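Local structure of probable polysaccharide deacetylase pdaA (Bacillus subtilis, 1NY1) at residues Ser147-Val150 and Leu151-Lys155; Asn26-Ile29 and Glu30-Ala34; Tyr181-Asp184 and His185-Gln189. The protein removes the acetyl group from N-acetylmuramic acid residues of peptidoglycan, leading to muramic delta-lactam in the spore cortex, and is required for germination. All coordinates share one frame; numbering follows the deposited sequence.

Contact 1 of 3, residues Ser147-Val150 and Leu151-Lys155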
loop_
_atom_site.group_PDB
_atom_site.type_symbol
_atom_site.label_atom_id
_atom_site.label_comp_id
_atom_site.label_asym_id
_atom_site.label_seq_id
_atom_site.Cartn_x
_atom_site.Cartn_y
_atom_site.Cartn_z
ATOM N N SER A 147 -8.323 4.731 13.888
ATOM C CA SER A 147 -8.860 5.693 14.845
ATOM C C SER A 147 -7.683 6.493 15.370
ATOM O O SER A 147 -6.534 6.157 15.097
ATOM C CB SER A 147 -9.540 4.970 16.011
ATOM O OG SER A 147 -8.589 4.243 16.781
ATOM N N GLU A 148 -7.954 7.553 16.117
ATOM C CA GLU A 148 -6.861 8.342 16.653
ATOM C C GLU A 148 -6.036 7.452 17.583
ATOM O O GLU A 148 -4.809 7.532 17.605
ATOM C CB GLU A 148 -7.406 9.560 17.394
ATOM C CG GLU A 148 -6.339 10.411 18.047
ATOM C CD GLU A 148 -6.770 11.851 18.202
ATOM O OE1 GLU A 148 -7.987 12.116 18.107
ATOM O OE2 GLU A 148 -5.893 12.713 18.421
ATOM N N TYR A 149 -6.716 6.588 18.333
ATOM C CA TYR A 149 -6.048 5.664 19.247
ATOM C C TYR A 149 -5.079 4.749 18.497
ATOM O O TYR A 149 -3.956 4.522 18.947
ATOM C CB TYR A 149 -7.084 4.810 19.984
ATOM C CG TYR A 149 -6.540 3.506 20.537
ATOM C CD1 TYR A 149 -5.678 3.489 21.633
ATOM C CD2 TYR A 149 -6.871 2.290 19.944
ATOM C CE1 TYR A 149 -5.161 2.286 22.123
ATOM C CE2 TYR A 149 -6.361 1.088 20.424
ATOM C CZ TYR A 149 -5.508 1.092 21.511
ATOM O OH TYR A 149 -5.007 -0.100 21.981
ATOM N N VAL A 150 -5.526 4.219 17.362
ATOM C CA VAL A 150 -4.701 3.329 16.551
ATOM C C VAL A 150 -3.511 4.079 15.961
ATOM O O VAL A 150 -2.399 3.551 15.907
ATOM C CB VAL A 150 -5.512 2.707 15.389
ATOM C CG1 VAL A 150 -4.594 1.882 14.492
ATOM C CG2 VAL A 150 -6.626 1.829 15.946
ATOM N N LEU A 151 -3.752 5.308 15.509
ATOM C CA LEU A 151 -2.691 6.122 14.927
ATOM C C LEU A 151 -1.665 6.509 15.984
ATOM O O LEU A 151 -0.461 6.487 15.732
ATOM C CB LEU A 151 -3.270 7.388 14.289
ATOM C CG LEU A 151 -4.042 7.221 12.983
ATOM C CD1 LEU A 151 -4.538 8.577 12.506
ATOM C CD2 LEU A 151 -3.136 6.583 11.932
ATOM N N LYS A 152 -2.153 6.861 17.170
ATOM C CA LYS A 152 -1.281 7.256 18.265
ATOM C C LYS A 152 -0.406 6.091 18.715
ATOM O O LYS A 152 0.805 6.236 18.879
ATOM C CB LYS A 152 -2.123 7.758 19.440
ATOM C CG LYS A 152 -1.310 8.296 20.598
ATOM C CD LYS A 152 -2.186 8.527 21.820
ATOM C CE LYS A 152 -1.367 9.034 22.996
ATOM N NZ LYS A 152 -0.784 10.377 22.717
ATOM N N GLU A 153 -1.024 4.931 18.912
ATOM C CA GLU A 153 -0.298 3.748 19.351
ATOM C C GLU A 153 0.708 3.219 18.340
ATOM O O GLU A 153 1.838 2.887 18.703
ATOM C CB GLU A 153 -1.274 2.628 19.715
ATOM C CG GLU A 153 -1.539 2.539 21.196
ATOM C CD GLU A 153 -0.253 2.376 21.981
ATOM O OE1 GLU A 153 0.445 1.358 21.784
ATOM O OE2 GLU A 153 0.068 3.273 22.786
ATOM N N THR A 154 0.298 3.126 17.078
ATOM C CA THR A 154 1.190 2.621 16.045
ATOM C C THR A 154 2.377 3.564 15.857
ATOM O O THR A 154 3.499 3.111 15.647
ATOM C CB THR A 154 0.436 2.408 14.704
ATOM O OG1 THR A 154 -0.211 3.623 14.300
ATOM C CG2 THR A 154 -0.609 1.307 14.861
ATOM N N LYS A 155 2.128 4.866 15.956
ATOM C CA LYS A 155 3.184 5.863 15.824
ATOM C C LYS A 155 4.146 5.723 16.999
ATOM O O LYS A 155 5.356 5.899 16.852
ATOM C CB LYS A 155 2.595 7.278 15.811
ATOM C CG LYS A 155 3.640 8.384 15.781
ATOM C CD LYS A 155 3.020 9.768 15.910
ATOM C CE LYS A 155 4.104 10.839 15.955
ATOM N NZ LYS A 155 3.566 12.214 16.123
#

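Contact 2 of 3, residues Asn26-Ile29 and Glu30-Ala34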
loop_
_atom_site.group_PDB
_atom_site.type_symbol
_atom_site.label_atom_id
_atom_site.label_comp_id
_atom_site.label_asym_id
_atom_site.label_seq_id
_atom_site.Cartn_x
_atom_site.Cartn_y
_atom_site.Cartn_z
ATOM N N ASN A 26 -7.614 15.315 7.150
ATOM C CA ASN A 26 -6.276 15.820 6.885
ATOM C C ASN A 26 -5.585 16.204 8.185
ATOM O O ASN A 26 -4.401 15.930 8.367
ATOM C CB ASN A 26 -6.320 17.022 5.943
ATOM C CG ASN A 26 -6.697 16.637 4.531
ATOM O OD1 ASN A 26 -6.445 15.513 4.092
ATOM N ND2 ASN A 26 -7.288 17.574 3.802
ATOM N N SER A 27 -6.327 16.827 9.095
ATOM C CA SER A 27 -5.757 17.242 10.376
ATOM C C SER A 27 -5.371 16.043 11.237
ATOM O O SER A 27 -4.303 16.029 11.846
ATOM C CB SER A 27 -6.751 18.120 11.144
ATOM O OG SER A 27 -6.938 19.366 10.495
ATOM N N LEU A 28 -6.239 15.037 11.274
ATOM C CA LEU A 28 -5.987 13.847 12.072
ATOM C C LEU A 28 -4.733 13.107 11.634
ATOM O O LEU A 28 -3.845 12.838 12.443
ATOM C CB LEU A 28 -7.176 12.888 11.994
ATOM C CG LEU A 28 -7.666 12.295 13.317
ATOM C CD1 LEU A 28 -8.447 11.024 13.027
ATOM C CD2 LEU A 28 -6.487 11.987 14.239
ATOM N N ILE A 29 -4.661 12.774 10.351
ATOM C CA ILE A 29 -3.511 12.046 9.832
ATOM C C ILE A 29 -2.202 12.811 10.005
ATOM O O ILE A 29 -1.183 12.227 10.372
ATOM C CB ILE A 29 -3.694 11.701 8.340
ATOM C CG1 ILE A 29 -3.869 12.980 7.527
ATOM C CG2 ILE A 29 -4.894 10.786 8.167
ATOM C CD1 ILE A 29 -3.795 12.759 6.035
ATOM N N GLU A 30 -2.229 14.114 9.744
ATOM C CA GLU A 30 -1.029 14.932 9.878
ATOM C C GLU A 30 -0.561 15.023 11.325
ATOM O O GLU A 30 0.636 15.144 11.591
ATOM C CB GLU A 30 -1.276 16.336 9.317
ATOM C CG GLU A 30 -1.426 16.366 7.801
ATOM C CD GLU A 30 -0.192 15.840 7.083
ATOM O OE1 GLU A 30 0.892 16.448 7.242
ATOM O OE2 GLU A 30 -0.305 14.820 6.364
ATOM N N LYS A 31 -1.501 14.966 12.260
ATOM C CA LYS A 31 -1.147 15.027 13.673
ATOM C C LYS A 31 -0.327 13.795 14.037
ATOM O O LYS A 31 0.406 13.791 15.026
ATOM C CB LYS A 31 -2.404 15.067 14.545
ATOM C CG LYS A 31 -2.102 15.161 16.036
ATOM C CD LYS A 31 -3.329 14.902 16.897
ATOM C CE LYS A 31 -4.454 15.883 16.612
ATOM N NZ LYS A 31 -5.597 15.659 17.552
ATOM N N TYR A 32 -0.452 12.748 13.226
ATOM C CA TYR A 32 0.266 11.504 13.471
ATOM C C TYR A 32 1.191 11.116 12.320
ATOM O O TYR A 32 1.601 9.965 12.204
ATOM C CB TYR A 32 -0.741 10.387 13.761
ATOM C CG TYR A 32 -1.504 10.614 15.051
ATOM C CD1 TYR A 32 -0.893 10.414 16.287
ATOM C CD2 TYR A 32 -2.813 11.099 15.033
ATOM C CE1 TYR A 32 -1.563 10.693 17.479
ATOM C CE2 TYR A 32 -3.493 11.385 16.218
ATOM C CZ TYR A 32 -2.861 11.182 17.436
ATOM O OH TYR A 32 -3.514 11.481 18.610
ATOM N N ASP A 33 1.517 12.089 11.475
ATOM C CA ASP A 33 2.411 11.871 10.337
ATOM C C ASP A 33 1.927 10.890 9.273
ATOM O O ASP A 33 2.697 10.516 8.389
ATOM C CB ASP A 33 3.789 11.412 10.826
ATOM C CG ASP A 33 4.474 12.448 11.688
ATOM O OD1 ASP A 33 4.535 13.624 11.265
ATOM O OD2 ASP A 33 4.956 12.084 12.781
ATOM N N ALA A 34 0.672 10.464 9.349
ATOM C CA ALA A 34 0.146 9.535 8.353
ATOM C C ALA A 34 -0.118 10.319 7.070
ATOM O O ALA A 34 -0.306 11.532 7.114
ATOM C CB ALA A 34 -1.143 8.900 8.857
#

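Contact 3 of 3, residues Tyr181-Asp184 and His185-Gln189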
loop_
_atom_site.group_PDB
_atom_site.type_symbol
_atom_site.label_atom_id
_atom_site.label_comp_id
_atom_site.label_asym_id
_atom_site.label_seq_id
_atom_site.Cartn_x
_atom_site.Cartn_y
_atom_site.Cartn_z
ATOM N N TYR A 181 -10.643 -3.315 -17.397
ATOM C CA TYR A 181 -11.254 -2.681 -16.231
ATOM C C TYR A 181 -10.213 -2.038 -15.315
ATOM O O TYR A 181 -10.345 -0.874 -14.925
ATOM C CB TYR A 181 -12.062 -3.697 -15.420
ATOM C CG TYR A 181 -12.830 -3.073 -14.278
ATOM C CD1 TYR A 181 -14.029 -2.401 -14.511
ATOM C CD2 TYR A 181 -12.348 -3.124 -12.971
ATOM C CE1 TYR A 181 -14.732 -1.794 -13.473
ATOM C CE2 TYR A 181 -13.043 -2.516 -11.922
ATOM C CZ TYR A 181 -14.235 -1.854 -12.184
ATOM O OH TYR A 181 -14.933 -1.248 -11.161
ATOM N N ALA A 182 -9.180 -2.804 -14.974
ATOM C CA ALA A 182 -8.112 -2.329 -14.092
ATOM C C ALA A 182 -7.269 -1.247 -14.749
ATOM O O ALA A 182 -6.949 -0.232 -14.131
ATOM C CB ALA A 182 -7.214 -3.502 -13.686
ATOM N N TYR A 183 -6.892 -1.489 -15.998
ATOM C CA TYR A 183 -6.087 -0.535 -16.743
ATOM C C TYR A 183 -6.795 0.819 -16.818
ATOM O O TYR A 183 -6.209 1.850 -16.495
ATOM C CB TYR A 183 -5.810 -1.073 -18.148
ATOM C CG TYR A 183 -5.209 -0.056 -19.086
ATOM C CD1 TYR A 183 -6.025 0.741 -19.892
ATOM C CD2 TYR A 183 -3.829 0.133 -19.151
ATOM C CE1 TYR A 183 -5.481 1.700 -20.740
ATOM C CE2 TYR A 183 -3.276 1.095 -19.994
ATOM C CZ TYR A 183 -4.104 1.871 -20.784
ATOM O OH TYR A 183 -3.560 2.821 -21.620
ATOM N N ASP A 184 -8.056 0.814 -17.234
ATOM C CA ASP A 184 -8.805 2.061 -17.345
ATOM C C ASP A 184 -8.843 2.850 -16.044
ATOM O O ASP A 184 -8.782 4.081 -16.061
ATOM C CB ASP A 184 -10.230 1.797 -17.837
ATOM C CG ASP A 184 -10.282 1.478 -19.318
ATOM O OD1 ASP A 184 -9.289 1.780 -20.021
ATOM O OD2 ASP A 184 -11.315 0.944 -19.785
ATOM N N HIS A 185 -8.953 2.155 -14.915
ATOM C CA HIS A 185 -8.972 2.843 -13.630
ATOM C C HIS A 185 -7.633 3.467 -13.270
ATOM O O HIS A 185 -7.588 4.581 -12.762
ATOM C CB HIS A 185 -9.416 1.892 -12.510
ATOM C CG HIS A 185 -10.887 1.938 -12.239
ATOM N ND1 HIS A 185 -11.710 0.846 -12.401
ATOM C CD2 HIS A 185 -11.685 2.956 -11.841
ATOM C CE1 HIS A 185 -12.953 1.191 -12.116
ATOM N NE2 HIS A 185 -12.964 2.466 -11.774
HETATM N N MSE A 186 -6.544 2.754 -13.537
HETATM C CA MSE A 186 -5.220 3.267 -13.219
HETATM C C MSE A 186 -4.849 4.475 -14.063
HETATM O O MSE A 186 -4.105 5.344 -13.614
HETATM C CB MSE A 186 -4.180 2.169 -13.386
HETATM C CG MSE A 186 -4.300 1.083 -12.332
HETATM SE SE MSE A 186 -2.848 -0.179 -12.373
HETATM C CE MSE A 186 -3.562 -1.471 -13.603
ATOM N N ILE A 187 -5.390 4.538 -15.274
ATOM C CA ILE A 187 -5.121 5.656 -16.162
ATOM C C ILE A 187 -6.021 6.838 -15.805
ATOM O O ILE A 187 -5.552 7.967 -15.658
ATOM C CB ILE A 187 -5.361 5.261 -17.637
ATOM C CG1 ILE A 187 -4.378 4.157 -18.052
ATOM C CG2 ILE A 187 -5.256 6.496 -18.533
ATOM C CD1 ILE A 187 -2.902 4.543 -17.981
ATOM N N LYS A 188 -7.315 6.573 -15.649
ATOM C CA LYS A 188 -8.273 7.627 -15.336
ATOM C C LYS A 188 -8.072 8.286 -13.976
ATOM O O LYS A 188 -8.210 9.502 -13.853
ATOM C CB LYS A 188 -9.703 7.086 -15.442
ATOM C CG LYS A 188 -10.790 8.133 -15.185
ATOM C CD LYS A 188 -12.105 7.766 -15.871
ATOM C CE LYS A 188 -12.646 6.430 -15.388
ATOM N NZ LYS A 188 -13.777 5.935 -16.227
ATOM N N GLN A 189 -7.738 7.498 -12.957
ATOM C CA GLN A 189 -7.551 8.061 -11.623
ATOM C C GLN A 189 -6.170 8.641 -11.363
ATOM O O GLN A 189 -5.934 9.222 -10.309
ATOM C CB GLN A 189 -7.875 7.006 -10.555
ATOM C CG GLN A 189 -9.343 6.602 -10.556
ATOM C CD GLN A 189 -9.714 5.694 -9.400
ATOM O OE1 GLN A 189 -9.410 5.989 -8.245
ATOM N NE2 GLN A 189 -10.398 4.599 -9.702
#

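Contact 1 of 3, residues Ser147-Val150 and Leu151-Lys155
Val150 O is gripped twice, by Thr154 OG1 at 2.7 Å and by Thr154 N at 3.0 Å. This lies in the first turns of the helix 148-156, part of the polysaccharide deacetylase (NodB homology) domain, with Ser147 as its N-cap. Thr154 OG1 is set between the backbone N and the carbonyl carbon (chi1 55°), a rotamer that folds the hydroxyl back over the preceding turn; the hydroxyl donates to the carbonyl oxygen of Val150, so a buried side-chain hydroxyl is satisfied within its own helix. The methyl CG2 of the same threonine meets Val150 CG1 at 4.0 Å, the two branched side chains crossing at a slant, and Thr161 of the strand 160-161 packs on Thr154 and Leu151.

At the start of the helix, serine suits the cap because its short side chain can turn back: OG accepts from Val150 N at 3.1 Å and is also hydrogen-bonded to Asn3 OD1. Ser147 O takes the N-H of Leu151 in a regular helical bond of 2.9 Å, and Leu151 CG rests against that same carbonyl oxygen.

On another side of the helix, Tyr149 has CG anti to the backbone N (chi1 158°), which carries its ring forward beside Glu153. The phenol continues to Lys111 O, and the carboxylate of Glu153 forms a salt bridge with Arg156. Ring and carboxylate planes lie 29° apart, and the touch itself is made by aliphatic carbon, Glu153 CG standing 3.7 Å from Tyr149 CE1, obliquely to the ring.

Contact 2 of 3, residues Asn26-Ile29 and Glu30-Ala34
Leu28 and Tyr32 meet one turn apart at the end of the helix 23-31, the leucine methyl CD2 lying in the plane of the tyrosine ring at its edge, 3.6 Å from CE2. Leu28 O also comes to this edge, 3.3 Å from CD2 of Tyr32. The ring stands there because its CG is anti to the carbonyl carbon (chi1 -66°), and CG of Lys31 lies over one of its faces, offset toward the rim. Tyrosine suits the place: its flat carbon surface is buried, while its hydroxyl is hydrogen-bonded to Glu148 OE2 of the helix 148-156.

Ile29 turns to another side. It packs CB on CB against Ala34 at 3.8 Å, and Trp8, Tyr36 and Phe163 pack around it. A residue as small as alanine is consistent with the close passage of the backbone there as the chain leaves the helix.

The helix ends in a Schellman motif. Asp33 is its C-prime residue, with a positive phi of 63°, and Ala34 N reaches back to Ile29 O at 2.8 Å while Asp33 N bonds to Glu30 O at 3.2 Å. Ile29 O also accepts from Tyr32 N at 3.0 Å; the two donors approach from opposite faces of its carbonyl plane, and neither lies on a lone pair.

Shared bonding at Ile29 O therefore uses polar groups that a helix end would otherwise leave without partners, beside an apolar flank formed by Ile29 and Ala34, with Thr161 packed on the alanine.

Contact 3 of 3, residues Tyr181-Asp184 and His185-Gln189
Tyr181 and His185 form an edge-to-face pair one turn apart, the histidine edge directed at a face of the tyrosine with ring centroids 4.7 Å apart and planes at 73°. The leading atom is CE1, which comes 3.3 Å from Tyr181 CZ. On the same edge ND1 gives a weak bond to Tyr181 O, also at 3.3 Å, adding to the weak backbone bond from His185 N. Phe168 meets the histidine ring nearly parallel to it, so the imidazole sits among aromatic groups.

Two turns of the helix 179-188 in the NodB homology domain carry these groups, and its inner side lies on the helix 205-219. There Ala182 and Met186, a selenomethionine in the crystal, pack on Ala208; the small side chains of the two alanines are suited to close helix packing. The unbranched Met186 chain bends at chi3 (-90°), bringing CE back to 4.2 Å from Ala182 CB. Next to them Ile187 CG1 lies over the Tyr183 ring in a CH-pi contact, 3.8 Å from its centroid and 19° off the normal, and the phenol hydroxyl goes on to Asp215.

The opposite charges of Asp184 and Lys188 make up a looser part. Lys188 bends at chi3, yet its NZ stays 6.6 Å from Asp184 OD2, too far for contact; the carboxylate instead forms a salt bridge with Lys180, while the lysine is exposed to solvent.

Contacts 1 and 2 form one unit although far apart in sequence: their centres lie 10 Å apart, and the helix end at 26-34 packs directly on the helix start at 147-155. Glu148 OE2 makes a salt bridge of 3.1 Å with Lys31 NZ, and Lys152 CA is 3.5 Å from Tyr32 CE1. Contact 3 lies across the chain's centre from contact 1, with centres 32 Å apart, and its centre is about 28 Å from that of contact 2. The Val150 side chain is about 11 Å from that of His101, a metal ligand; the Ala182 side chain is about 9 Å from that of His199 and about 5 Å from that of Asp170, by similarity the proton donor and the residue raising its pKa.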